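Putative endonuclease/exonuclease/phosphatase family protein (Bacteroides thetaiotaomicron, PDB 3MPR) is a putative hydrolase of the endonuclease/exonuclease/phosphatase family, probably a metal-dependent phosphoesterase that may act on nucleic acids. Local coordinates at residues Glu153-Phe156 with Leu157-Lys161. Numbering follows the deposited sequence.
Sequences ESAF and LVQEK. With ACY (acetic acid), chain F.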
loop_
_atom_site.group_PDB
_atom_site.type_symbol
_atom_site.label_atom_id
_atom_site.label_comp_id
_atom_site.label_asym_id
_atom_site.label_seq_id
_atom_site.Cartn_x
_atom_site.Cartn_y
_atom_site.Cartn_z
ATOM N N GLU A 153 19.934 -27.026 7.268
ATOM C CA GLU A 153 20.556 -27.613 6.084
ATOM C C GLU A 153 20.003 -26.966 4.820
ATOM O O GLU A 153 20.740 -26.709 3.862
ATOM C CB GLU A 153 20.321 -29.121 6.050
ATOM C CG GLU A 153 20.990 -29.866 7.208
ATOM C CD GLU A 153 22.509 -29.994 7.045
ATOM O OE1 GLU A 153 23.039 -29.714 5.944
ATOM O OE2 GLU A 153 23.179 -30.378 8.029
ATOM N N SER A 154 18.701 -26.709 4.815
ATOM C CA SER A 154 18.074 -26.074 3.661
ATOM C C SER A 154 18.721 -24.726 3.362
ATOM O O SER A 154 18.993 -24.393 2.206
ATOM C CB SER A 154 16.567 -25.915 3.878
ATOM O OG SER A 154 15.919 -27.174 3.808
ATOM N N ALA A 155 18.965 -23.946 4.409
ATOM C CA ALA A 155 19.529 -22.618 4.224
ATOM C C ALA A 155 20.851 -22.696 3.478
ATOM O O ALA A 155 21.108 -21.913 2.553
ATOM C CB ALA A 155 19.694 -21.910 5.561
ATOM N N PHE A 156 21.688 -23.659 3.855
ATOM C CA PHE A 156 22.991 -23.794 3.204
ATOM C C PHE A 156 22.925 -24.398 1.802
ATOM O O PHE A 156 23.715 -24.047 0.936
ATOM C CB PHE A 156 23.977 -24.535 4.114
ATOM C CG PHE A 156 24.360 -23.738 5.324
ATOM C CD1 PHE A 156 25.134 -22.597 5.190
ATOM C CD2 PHE A 156 23.907 -24.094 6.582
ATOM C CE1 PHE A 156 25.472 -21.842 6.293
ATOM C CE2 PHE A 156 24.238 -23.340 7.690
ATOM C CZ PHE A 156 25.023 -22.217 7.547
ATOM N N LEU A 157 21.959 -25.280 1.570
ATOM C CA LEU A 157 21.739 -25.821 0.229
ATOM C C LEU A 157 21.297 -24.707 -0.718
ATOM O O LEU A 157 21.735 -24.624 -1.864
ATOM C CB LEU A 157 20.683 -26.919 0.270
ATOM C CG LEU A 157 20.072 -27.351 -1.067
ATOM C CD1 LEU A 157 21.135 -27.916 -2.008
ATOM C CD2 LEU A 157 18.955 -28.374 -0.834
ATOM N N VAL A 158 20.426 -23.832 -0.233
ATOM C CA VAL A 158 20.004 -22.717 -1.063
ATOM C C VAL A 158 21.195 -21.836 -1.425
ATOM O O VAL A 158 21.359 -21.444 -2.581
ATOM C CB VAL A 158 18.851 -21.918 -0.417
ATOM C CG1 VAL A 158 18.648 -20.606 -1.149
ATOM C CG2 VAL A 158 17.576 -22.751 -0.443
ATOM N N GLN A 159 22.052 -21.553 -0.451
ATOM C CA GLN A 159 23.231 -20.749 -0.727
ATOM C C GLN A 159 24.184 -21.463 -1.716
ATOM O O GLN A 159 24.806 -20.828 -2.546
ATOM C CB GLN A 159 23.924 -20.366 0.578
ATOM C CG GLN A 159 23.070 -19.420 1.425
ATOM C CD GLN A 159 23.543 -19.303 2.858
ATOM O OE1 GLN A 159 22.822 -19.655 3.794
ATOM N NE2 GLN A 159 24.748 -18.784 3.038
ATOM N N GLU A 160 24.283 -22.783 -1.645
ATOM C CA GLU A 160 25.076 -23.496 -2.655
ATOM C C GLU A 160 24.469 -23.361 -4.060
ATOM O O GLU A 160 25.187 -23.139 -5.034
ATOM C CB GLU A 160 25.271 -24.957 -2.279
ATOM C CG GLU A 160 26.189 -25.153 -1.070
ATOM C CD GLU A 160 27.606 -24.615 -1.302
ATOM O OE1 GLU A 160 28.381 -25.259 -2.045
ATOM O OE2 GLU A 160 27.943 -23.548 -0.741
ATOM N N LYS A 161 23.147 -23.476 -4.162
ATOM C CA LYS A 161 22.467 -23.313 -5.444
ATOM C C LYS A 161 22.582 -21.893 -5.991
ATOM O O LYS A 161 22.620 -21.694 -7.202
ATOM C CB LYS A 161 20.983 -23.736 -5.346
ATOM C CG LYS A 161 20.791 -25.241 -5.168
ATOM C CD LYS A 161 21.155 -26.025 -6.442
ATOM C CE LYS A 161 21.165 -27.531 -6.170
ATOM N NZ LYS A 161 21.457 -28.336 -7.393
HETATM C C ACY F . 21.303 -31.457 -8.024
HETATM O O ACY F . 21.815 -30.932 -9.057
HETATM O OXT ACY F . 21.204 -30.925 -6.881
HETATM C CH3 ACY F . 20.766 -32.842 -8.156
HETATM O O HOH W 1 26.399 -23.153 1.631
#
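Four successive i to i+4 backbone hydrogen bonds, from L157 N to E153 O (3.0 Å) through E160 N to F156 O (2.9 Å), join 153-156 to 157-161 as consecutive turns of one alpha-helix. Besides the amide of E160, the carbonyl of F156 takes a hydrogen bond from a water, 2.9 Å from F156 O, which also donates to E160 OE2 at 2.9 Å. Chi1 (-69°) sets E160 CG beside the backbone N, 3.4 Å from F156 O, and the bend at chi2 (-61°) then carries the carboxylate to the water; the carboxylate also forms a salt bridge with K163. On the buried side, V158 CG2, the branch beside the backbone N, lies 3.4 Å from S154 O. S154 OG turns back along the helix to bond A150 O. F156 and Q159 run side by side in the same direction, ring and amide planes 34° apart, with A155 and F156 touching A190 of helix 186-192 and Q159 touching F191. K161 NZ donates to OXT of a bound acetic acid molecule (2.7 Å), probably from the crystallisation liquor, and also forms a salt bridge with E164. L157, V158 and K161 meet F101 of strand 93-102. The helix 148-164 thus packs one flank on a sheet strand and another on a neighbouring helix, as the connection in the beta-alpha-beta unit between strands 135-142 and 173-178 of this DNase I-like fold.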